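Local coordinates for protein CysE, serine acetyltransferase (Brucella abortus, PDB 4HZD) that probably transfers the acetyl group of acetyl-coenzyme A to the hydroxyl of serine, making O-acetylserine for cysteine biosynthesis, at residues P66-A70 with D71-Q75; H89-R92 with V93-A97; V184-L187 with H188-L192. All coordinates share one frame; numbering follows the deposited sequence.

Contact 1 (P66-A70 with D71-Q75). With MG (magnesium ion), chain E.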
ATOM      1  N   PRO A  66      -0.732   4.932  -5.630  1.00 25.53           N
ATOM      2  CA  PRO A  66      -2.020   5.408  -5.113  1.00 25.26           C
ATOM      3  C   PRO A  66      -2.653   6.494  -6.020  1.00 26.20           C
ATOM      4  O   PRO A  66      -3.882   6.582  -6.120  1.00 24.82           O
ATOM      5  CB  PRO A  66      -1.687   5.935  -3.693  1.00 26.80           C
ATOM      6  CG  PRO A  66      -0.237   5.607  -3.438  1.00 28.35           C
ATOM      7  CD  PRO A  66       0.274   4.745  -4.563  1.00 26.84           C
ATOM      8  N   ASP A  67      -1.831   7.278  -6.723  1.00 26.13           N
ATOM      9  CA  ASP A  67      -2.348   8.354  -7.582  1.00 25.49           C
ATOM     10  C   ASP A  67      -3.183   7.867  -8.761  1.00 24.51           C
ATOM     11  O   ASP A  67      -4.177   8.482  -9.094  1.00 23.01           O
ATOM     12  CB  ASP A  67      -1.195   9.155  -8.153  1.00 27.19           C
ATOM     13  CG  ASP A  67      -0.625  10.145  -7.173  1.00 30.21           C
ATOM     14  OD1 ASP A  67      -1.380  10.757  -6.363  1.00 30.24           O
ATOM     15  OD2 ASP A  67       0.604  10.326  -7.245  1.00 32.97           O
ATOM     16  N   VAL A  68      -2.740   6.797  -9.415  1.00 21.90           N
ATOM     17  CA  VAL A  68      -3.498   6.161 -10.505  1.00 22.57           C
ATOM     18  C   VAL A  68      -3.144   4.664 -10.422  1.00 24.07           C
ATOM     19  O   VAL A  68      -1.971   4.292 -10.598  1.00 22.59           O
ATOM     20  CB  VAL A  68      -3.116   6.630 -11.931  1.00 22.05           C
ATOM     21  CG1 VAL A  68      -3.923   5.832 -12.967  1.00 23.46           C
ATOM     22  CG2 VAL A  68      -3.267   8.128 -12.127  1.00 23.88           C
ATOM     23  N   SER A  69      -4.136   3.823 -10.116  1.00 21.96           N
ATOM     24  CA  SER A  69      -3.863   2.410  -9.819  1.00 20.46           C
ATOM     25  C   SER A  69      -3.321   1.608 -11.011  1.00 19.97           C
ATOM     26  O   SER A  69      -3.593   1.924 -12.147  1.00 21.35           O
ATOM     27  CB  SER A  69      -5.136   1.713  -9.301  1.00 19.78           C
ATOM     28  OG  SER A  69      -6.094   1.721 -10.350  1.00 19.06           O
ATOM     29  N   ALA A  70      -2.580   0.545 -10.722  1.00 18.48           N
ATOM     30  CA  ALA A  70      -2.244  -0.444 -11.726  1.00 19.10           C
ATOM     31  C   ALA A  70      -3.452  -0.839 -12.524  1.00 18.99           C
ATOM     32  O   ALA A  70      -3.343  -0.942 -13.719  1.00 20.62           O
ATOM     33  CB  ALA A  70      -1.618  -1.681 -11.090  1.00 17.42           C
ATOM     34  N   ASP A  71      -4.616  -1.035 -11.887  1.00 19.68           N
ATOM     35  CA  ASP A  71      -5.814  -1.438 -12.619  1.00 20.16           C
ATOM     36  C   ASP A  71      -6.250  -0.487 -13.710  1.00 20.41           C
ATOM     37  O   ASP A  71      -6.609  -0.910 -14.819  1.00 20.29           O
ATOM     38  CB  ASP A  71      -6.995  -1.648 -11.630  1.00 22.18           C
ATOM     39  CG  ASP A  71      -6.657  -2.680 -10.606  1.00 22.88           C
ATOM     40  OD1 ASP A  71      -6.946  -3.887 -10.853  1.00 27.03           O
ATOM     41  OD2 ASP A  71      -6.021  -2.285  -9.604  1.00 22.41           O
ATOM     42  N   ILE A  72      -6.291   0.797 -13.391  1.00 19.81           N
ATOM     43  CA  ILE A  72      -6.635   1.807 -14.376  1.00 20.49           C
ATOM     44  C   ILE A  72      -5.637   1.786 -15.514  1.00 19.96           C
ATOM     45  O   ILE A  72      -6.026   1.832 -16.704  1.00 19.91           O
ATOM     46  CB  ILE A  72      -6.704   3.224 -13.744  1.00 22.29           C
ATOM     47  CG1 ILE A  72      -7.953   3.290 -12.818  1.00 27.65           C
ATOM     48  CG2 ILE A  72      -6.743   4.291 -14.841  1.00 21.47           C
ATOM     49  CD1 ILE A  72      -7.855   4.334 -11.701  1.00 26.61           C
ATOM     50  N   LEU A  73      -4.358   1.660 -15.166  1.00 20.33           N
ATOM     51  CA  LEU A  73      -3.308   1.564 -16.205  1.00 20.76           C
ATOM     52  C   LEU A  73      -3.500   0.307 -17.069  1.00 19.88           C
ATOM     53  O   LEU A  73      -3.400   0.382 -18.283  1.00 20.06           O
ATOM     54  CB  LEU A  73      -1.905   1.604 -15.596  1.00 19.47           C
ATOM     55  CG  LEU A  73      -1.540   2.832 -14.764  1.00 20.51           C
ATOM     56  CD1 LEU A  73      -0.100   2.754 -14.252  1.00 18.46           C
ATOM     57  CD2 LEU A  73      -1.706   4.033 -15.670  1.00 19.96           C
ATOM     58  N   ARG A  74      -3.756  -0.839 -16.444  1.00 22.24           N
ATOM     59  CA  ARG A  74      -3.948  -2.094 -17.185  1.00 24.22           C
ATOM     60  C   ARG A  74      -5.183  -2.066 -18.108  1.00 24.74           C
ATOM     61  O   ARG A  74      -5.115  -2.553 -19.253  1.00 25.64           O
ATOM     62  CB  ARG A  74      -4.012  -3.276 -16.222  1.00 26.85           C
ATOM     63  CG  ARG A  74      -4.172  -4.654 -16.855  1.00 28.74           C
ATOM     64  CD  ARG A  74      -4.436  -5.747 -15.804  1.00 27.47           C
ATOM     65  NE  ARG A  74      -5.700  -5.506 -15.100  1.00 31.57           N
ATOM     66  CZ  ARG A  74      -5.832  -5.055 -13.848  1.00 32.64           C
ATOM     67  NH1 ARG A  74      -4.767  -4.825 -13.078  1.00 29.90           N
ATOM     68  NH2 ARG A  74      -7.060  -4.866 -13.350  1.00 32.38           N
ATOM     69  N   GLN A  75      -6.293  -1.517 -17.610  1.00 23.90           N
ATOM     70  CA  GLN A  75      -7.514  -1.333 -18.392  1.00 23.39           C
ATOM     71  C   GLN A  75      -7.296  -0.383 -19.590  1.00 24.85           C
ATOM     72  O   GLN A  75      -7.867  -0.592 -20.670  1.00 21.49           O
ATOM     73  CB  GLN A  75      -8.664  -0.800 -17.504  1.00 26.57           C
ATOM     74  CG  GLN A  75      -9.115  -1.732 -16.370  1.00 25.09           C
ATOM     75  CD  GLN A  75      -9.996  -1.029 -15.331  1.00 27.67           C
ATOM     76  OE1 GLN A  75     -10.127   0.200 -15.316  1.00 27.64           O
ATOM     77  NE2 GLN A  75     -10.640  -1.825 -14.468  1.00 27.59           N
TER
HETATM   78 MG    MG E 303      -4.526  -3.486  -8.192  1.00 48.76          MG
HETATM   79  O   HOH W   1      -3.509  -4.517 -10.348  1.00 27.55           O
HETATM   80  O   HOH W   2      -3.779  -5.145  -7.171  1.00 20.52           O
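The R74 guanidinium lies beside the first turn of helix 70-83, R74 NH1 4.2 Å from A70 O, which lies obliquely to the group. D71 O stands above one face, offset toward the rim. D71 OD1 and a water occupy the edge, in plane. R74 NH2 makes the salt bridge to D71 OD1 at 2.7 Å, nearly straight at 165°, and reaches that oxygen on its anti side, tilted out of the carboxylate plane. NH1 adds only weak bonds, to OD1 and to the water. The side chain leaves the backbone extended and then bends at chi3 (63°), which folds its end back along the helix onto D71. The other carboxylate oxygen, D71 OD2, binds a magnesium ion at 2.4 Å, and the water beside NH1 is also a metal ligand. Metal and arginine thus divide one carboxylate between them, which would favour its charged form.

The turn opens with an N-cap: S69 OG accepts from I72 N at 3.2 Å. The regular helical bonds then begin, L73 N to S69 O and R74 N to A70 O. The CD1 of I72 also touches S69 OG. On the apolar side V68 CG1, anti to the backbone N (chi1 177°), meets I72 CG2 at 3.7 Å with the two side chains roughly perpendicular, and V68 CG1 reaches L73 CD2 at 3.9 Å. F138 of helix 136-149 covers I72 and L73. D71 and R74 each form a long, weak ion pair with R74 and D71 of a second subunit, and the two R74 groups lie near each other. Q75 hydrogen-bonds A43 and N47 of that subunit.

Contact 2 (H89-R92 with V93-A97)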
ATOM      1  N   HIS A  89       2.417  -7.797 -32.579  1.00 26.37           N
ATOM      2  CA  HIS A  89       3.665  -8.051 -33.311  1.00 27.19           C
ATOM      3  C   HIS A  89       4.819  -7.147 -32.854  1.00 25.60           C
ATOM      4  O   HIS A  89       5.966  -7.622 -32.699  1.00 25.35           O
ATOM      5  CB  HIS A  89       3.419  -7.896 -34.808  1.00 26.99           C
ATOM      6  CG  HIS A  89       4.684  -7.748 -35.625  1.00 28.59           C
ATOM      7  ND1 HIS A  89       5.459  -8.791 -35.943  1.00 30.89           N
ATOM      8  CD2 HIS A  89       5.292  -6.618 -36.186  1.00 30.60           C
ATOM      9  CE1 HIS A  89       6.517  -8.363 -36.669  1.00 31.19           C
ATOM     10  NE2 HIS A  89       6.409  -7.034 -36.820  1.00 31.82           N
ATOM     11  N   VAL A  90       4.522  -5.854 -32.633  1.00 24.22           N
ATOM     12  CA  VAL A  90       5.547  -4.886 -32.213  1.00 23.29           C
ATOM     13  C   VAL A  90       6.221  -5.370 -30.920  1.00 23.74           C
ATOM     14  O   VAL A  90       7.460  -5.404 -30.840  1.00 24.29           O
ATOM     15  CB  VAL A  90       4.981  -3.459 -32.041  1.00 24.44           C
ATOM     16  CG1 VAL A  90       5.997  -2.525 -31.407  1.00 24.22           C
ATOM     17  CG2 VAL A  90       4.481  -2.873 -33.367  1.00 23.44           C
ATOM     18  N   LEU A  91       5.438  -5.793 -29.924  1.00 22.73           N
ATOM     19  CA  LEU A  91       6.043  -6.156 -28.622  1.00 24.30           C
ATOM     20  C   LEU A  91       6.919  -7.427 -28.751  1.00 22.23           C
ATOM     21  O   LEU A  91       7.935  -7.569 -28.073  1.00 24.51           O
ATOM     22  CB  LEU A  91       4.967  -6.294 -27.508  1.00 25.76           C
ATOM     23  CG  LEU A  91       4.017  -7.488 -27.534  1.00 26.56           C
ATOM     24  CD1 LEU A  91       4.709  -8.704 -26.944  1.00 29.13           C
ATOM     25  CD2 LEU A  91       2.690  -7.209 -26.821  1.00 27.71           C
ATOM     26  N   ARG A  92       6.491  -8.352 -29.599  1.00 23.20           N
ATOM     27  CA  ARG A  92       7.251  -9.558 -29.946  1.00 22.12           C
ATOM     28  C   ARG A  92       8.576  -9.262 -30.682  1.00 22.32           C
ATOM     29  O   ARG A  92       9.606  -9.899 -30.402  1.00 22.79           O
ATOM     30  CB  ARG A  92       6.373 -10.541 -30.760  1.00 23.89           C
ATOM     31  CG  ARG A  92       5.517 -11.488 -29.885  1.00 23.94           C
ATOM     32  CD  ARG A  92       4.428 -12.204 -30.698  1.00 24.85           C
ATOM     33  NE  ARG A  92       3.471 -12.956 -29.860  1.00 24.99           N
ATOM     34  CZ  ARG A  92       2.405 -12.435 -29.227  1.00 26.78           C
ATOM     35  NH1 ARG A  92       2.139 -11.131 -29.262  1.00 26.69           N
ATOM     36  NH2 ARG A  92       1.599 -13.231 -28.524  1.00 26.94           N
ATOM     37  N   VAL A  93       8.557  -8.318 -31.614  1.00 23.41           N
ATOM     38  CA  VAL A  93       9.817  -7.892 -32.255  1.00 24.95           C
ATOM     39  C   VAL A  93      10.733  -7.161 -31.239  1.00 25.17           C
ATOM     40  O   VAL A  93      11.958  -7.343 -31.252  1.00 23.87           O
ATOM     41  CB  VAL A  93       9.621  -7.098 -33.567  1.00 27.44           C
ATOM     42  CG1 VAL A  93       8.885  -7.954 -34.587  1.00 29.37           C
ATOM     43  CG2 VAL A  93       8.842  -5.826 -33.351  1.00 30.48           C
ATOM     44  N   ASP A  94      10.136  -6.379 -30.334  1.00 23.97           N
ATOM     45  CA  ASP A  94      10.918  -5.702 -29.285  1.00 23.37           C
ATOM     46  C   ASP A  94      11.566  -6.709 -28.335  1.00 23.96           C
ATOM     47  O   ASP A  94      12.714  -6.532 -27.908  1.00 25.45           O
ATOM     48  CB  ASP A  94      10.059  -4.697 -28.500  1.00 21.99           C
ATOM     49  CG  ASP A  94       9.720  -3.446 -29.283  1.00 22.84           C
ATOM     50  OD1 ASP A  94      10.296  -3.174 -30.367  1.00 23.80           O
ATOM     51  OD2 ASP A  94       8.850  -2.695 -28.810  1.00 23.26           O
ATOM     52  N   ILE A  95      10.824  -7.766 -27.995  1.00 26.45           N
ATOM     53  CA  ILE A  95      11.345  -8.863 -27.177  1.00 22.82           C
ATOM     54  C   ILE A  95      12.468  -9.613 -27.919  1.00 25.07           C
ATOM     55  O   ILE A  95      13.543  -9.884 -27.351  1.00 21.69           O
ATOM     56  CB  ILE A  95      10.212  -9.850 -26.777  1.00 22.42           C
ATOM     57  CG1 ILE A  95       9.269  -9.233 -25.737  1.00 20.41           C
ATOM     58  CG2 ILE A  95      10.790 -11.167 -26.247  1.00 20.59           C
ATOM     59  CD1 ILE A  95       8.074 -10.140 -25.438  1.00 20.20           C
ATOM     60  N   GLN A  96      12.203  -9.929 -29.190  1.00 23.72           N
ATOM     61  CA  GLN A  96      13.201 -10.544 -30.061  1.00 27.43           C
ATOM     62  C   GLN A  96      14.479  -9.698 -30.221  1.00 27.08           C
ATOM     63  O   GLN A  96      15.567 -10.264 -30.246  1.00 26.16           O
ATOM     64  CB  GLN A  96      12.583 -10.970 -31.423  1.00 28.94           C
ATOM     65  CG  GLN A  96      13.519 -11.805 -32.297  1.00 30.40           C
ATOM     66  CD  GLN A  96      13.628 -13.265 -31.854  1.00 31.78           C
ATOM     67  OE1 GLN A  96      12.678 -13.863 -31.339  1.00 32.69           O
ATOM     68  NE2 GLN A  96      14.798 -13.840 -32.054  1.00 34.95           N
ATOM     69  N   ALA A  97      14.360  -8.363 -30.235  1.00 25.46           N
ATOM     70  CA  ALA A  97      15.531  -7.478 -30.233  1.00 27.02           C
ATOM     71  C   ALA A  97      16.448  -7.705 -29.034  1.00 27.45           C
ATOM     72  O   ALA A  97      17.679  -7.773 -29.184  1.00 25.11           O
ATOM     73  CB  ALA A  97      15.125  -6.011 -30.295  1.00 24.15           C
TER
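V93 puts CG1 over one face of the H89 imidazole, nearest the CE1–NE2 side: H89 CE1 is 3.2 Å from V93 CG1, a tight approach, and H89 NE2 follows at 3.5 Å. H89 has CG anti to its backbone N (chi1 164°), which swings the ring forward along the helix to the residue one turn on. The backbones of the pair are joined as well, V93 N donating to H89 O at 2.9 Å. V93 also packs against S162 of a loop.

R92 O accepts from Q96 N at 2.9 Å, with the donor tilted 30° from the carbonyl plane; the CB of Q96 rests close to the same oxygen. Helix 87-101 is thus a plain alpha-helix here, carried by successive i to i+4 bonds within the N-terminal helical domain. The R92 side chain leaves the backbone pointing away from V93-A97 and is extended from CG to NE; its guanidinium forms salt bridges with D17 and E52.

L91 and I95 point the same way and lie alongside one another, L91 CD1 touching I95 CD1 at 4.0 Å. I95 N bonds L91 O, and I95 CG1 lies 3.2 Å from that same L91 O. Both side chains touch L51 of helix 51-63. On another flank V90 and D94 run side by side, V90 CG1 3.9 Å from D94 OD2, an oxygen tied by a salt bridge to R125 of helix 116-132.

Contact 3 (V184-L187 with H188-L192)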
ATOM      1  N   VAL A 184      16.573  -0.153 -34.010  1.00 26.81           N
ATOM      2  CA  VAL A 184      17.586   0.685 -33.356  1.00 24.99           C
ATOM      3  C   VAL A 184      17.945   0.118 -31.975  1.00 25.57           C
ATOM      4  O   VAL A 184      17.087  -0.473 -31.303  1.00 24.45           O
ATOM      5  CB  VAL A 184      17.075   2.138 -33.285  1.00 24.09           C
ATOM      6  CG1 VAL A 184      18.022   3.049 -32.519  1.00 22.06           C
ATOM      7  CG2 VAL A 184      16.910   2.656 -34.708  1.00 25.22           C
ATOM      8  N   SER A 185      19.205   0.257 -31.580  1.00 25.29           N
ATOM      9  CA  SER A 185      19.620  -0.024 -30.204  1.00 24.50           C
ATOM     10  C   SER A 185      20.113   1.250 -29.554  1.00 25.22           C
ATOM     11  O   SER A 185      20.955   1.978 -30.123  1.00 25.74           O
ATOM     12  CB  SER A 185      20.706  -1.098 -30.139  1.00 24.86           C
ATOM     13  OG  SER A 185      20.209  -2.309 -30.683  1.00 24.13           O
ATOM     14  N   ILE A 186      19.578   1.549 -28.364  1.00 25.91           N
ATOM     15  CA  ILE A 186      19.936   2.766 -27.630  1.00 23.54           C
ATOM     16  C   ILE A 186      20.375   2.412 -26.196  1.00 26.09           C
ATOM     17  O   ILE A 186      19.690   1.671 -25.482  1.00 24.60           O
ATOM     18  CB  ILE A 186      18.774   3.798 -27.594  1.00 24.33           C
ATOM     19  CG1 ILE A 186      18.205   4.090 -29.001  1.00 22.61           C
ATOM     20  CG2 ILE A 186      19.199   5.102 -26.897  1.00 22.87           C
ATOM     21  CD1 ILE A 186      17.071   5.094 -29.009  1.00 21.64           C
ATOM     22  N   LEU A 187      21.510   2.944 -25.766  1.00 25.97           N
ATOM     23  CA  LEU A 187      21.970   2.666 -24.409  1.00 26.16           C
ATOM     24  C   LEU A 187      21.512   3.711 -23.375  1.00 24.21           C
ATOM     25  O   LEU A 187      20.805   4.627 -23.724  1.00 22.35           O
ATOM     26  CB  LEU A 187      23.487   2.368 -24.407  1.00 29.19           C
ATOM     27  CG  LEU A 187      23.492   0.823 -24.578  1.00 30.12           C
ATOM     28  CD1 LEU A 187      23.740   0.351 -26.000  1.00 26.30           C
ATOM     29  CD2 LEU A 187      24.355   0.119 -23.545  1.00 29.07           C
ATOM     30  N   HIS A 188      21.870   3.529 -22.105  1.00 23.43           N
ATOM     31  CA  HIS A 188      21.588   4.523 -21.036  1.00 24.37           C
ATOM     32  C   HIS A 188      22.396   5.795 -21.237  1.00 23.44           C
ATOM     33  O   HIS A 188      23.444   5.787 -21.918  1.00 22.02           O
ATOM     34  CB  HIS A 188      21.975   3.959 -19.679  1.00 24.38           C
ATOM     35  CG  HIS A 188      23.409   3.487 -19.626  1.00 24.07           C
ATOM     36  ND1 HIS A 188      23.834   2.404 -20.313  1.00 23.87           N
ATOM     37  CD2 HIS A 188      24.527   3.999 -18.959  1.00 23.98           C
ATOM     38  CE1 HIS A 188      25.149   2.213 -20.087  1.00 23.44           C
ATOM     39  NE2 HIS A 188      25.580   3.202 -19.266  1.00 23.63           N
ATOM     40  N   GLY A 189      21.898   6.871 -20.640  1.00 22.60           N
ATOM     41  CA  GLY A 189      22.523   8.207 -20.663  1.00 24.43           C
ATOM     42  C   GLY A 189      22.396   8.899 -22.021  1.00 23.41           C
ATOM     43  O   GLY A 189      23.119   9.834 -22.304  1.00 26.86           O
ATOM     44  N   VAL A 190      21.477   8.430 -22.848  1.00 23.66           N
ATOM     45  CA  VAL A 190      21.331   8.969 -24.213  1.00 22.57           C
ATOM     46  C   VAL A 190      20.286  10.081 -24.275  1.00 22.52           C
ATOM     47  O   VAL A 190      19.194   9.950 -23.694  1.00 21.58           O
ATOM     48  CB  VAL A 190      21.060   7.874 -25.252  1.00 20.84           C
ATOM     49  CG1 VAL A 190      20.600   8.496 -26.579  1.00 20.30           C
ATOM     50  CG2 VAL A 190      22.340   7.057 -25.468  1.00 21.98           C
ATOM     51  N   THR A 191      20.656  11.190 -24.921  1.00 23.71           N
ATOM     52  CA  THR A 191      19.717  12.293 -25.199  1.00 20.96           C
ATOM     53  C   THR A 191      19.495  12.388 -26.711  1.00 24.38           C
ATOM     54  O   THR A 191      20.457  12.552 -27.527  1.00 25.33           O
ATOM     55  CB  THR A 191      20.220  13.655 -24.682  1.00 21.40           C
ATOM     56  OG1 THR A 191      20.472  13.606 -23.273  1.00 18.03           O
ATOM     57  CG2 THR A 191      19.174  14.764 -24.913  1.00 18.93           C
ATOM     58  N   LEU A 192      18.233  12.279 -27.090  1.00 22.92           N
ATOM     59  CA  LEU A 192      17.792  12.731 -28.394  1.00 25.31           C
ATOM     60  C   LEU A 192      17.084  14.041 -28.169  1.00 24.96           C
ATOM     61  O   LEU A 192      15.879  14.086 -27.895  1.00 25.46           O
ATOM     62  CB  LEU A 192      16.897  11.696 -29.063  1.00 24.34           C
ATOM     63  CG  LEU A 192      17.530  10.308 -29.063  1.00 24.28           C
ATOM     64  CD1 LEU A 192      16.547   9.383 -29.777  1.00 25.58           C
ATOM     65  CD2 LEU A 192      18.877  10.313 -29.782  1.00 23.41           C
TER
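Apolar contacts come first: I186 CG2 meets V190 CG1 at 3.7 Å, the two side chains crossing at about a right angle. In V190, CG1 is anti to the backbone N (chi1 167°), which sets that methyl against I186 CG2, while V190 CG2 lies 3.4 Å from L187 O. L192 adds a looser touch, its CD1 4.4 Å from I186 CD1. L172 and I212, on strands 172-174 and 211-212, pack against V190 as well, so these residues belong to the filling of the coil.

The second kind joins a leucine to an aromatic edge. L187 CD2 approaches the H188 ring near its plane, 4.0 Å from H188 ND1 and 4.1 Å from CE1. ND1 is buried and has no polar partner in the model. The ring meets H168 with the two planes nearly perpendicular.

Polar ties are not made between V184-L187 and H188-L192 but across the assembly: H188 NE2 is hydrogen-bonded to T191 OG1 of a neighbouring subunit. T191 OG1 of this chain is in turn hydrogen-bonded to H188 NE2 of another subunit. Within the chain, between H188 and V190, G189 has phi 73°, a positive value that favours glycine, where the backbone turns toward the next strand.

Both L187 and H188 touch bound coenzyme A, and L187 belongs to its pocket. Short strands 185-186 and 191-193, in different sheets and joined by a tight corner, are characteristic of the left-handed beta-helix of hexapeptide-repeat acyltransferases.

How the contacts relate
Contacts 1 and 2 lie on consecutive helices, 70-83 and 87-101, of the N-terminal helical part, with centres 24 Å apart and nearest atoms about 12 Å apart. Contact 3 belongs to the beta-helix, across the chain's centre from both. The nearest atoms of contacts 2 and 3 are about 6 Å apart. Those of contacts 1 and 3 are about 23 Å apart. Two bonds link contact 2's helix to the beta-helix: D94 of contact 2 accepts from the backbone of L164, next to the strand that pairs with 184-187, and R101 at the end of helix 87-101 bonds S185. Coenzyme A touches contact 3, where the L187 side chain is about 4 Å from it.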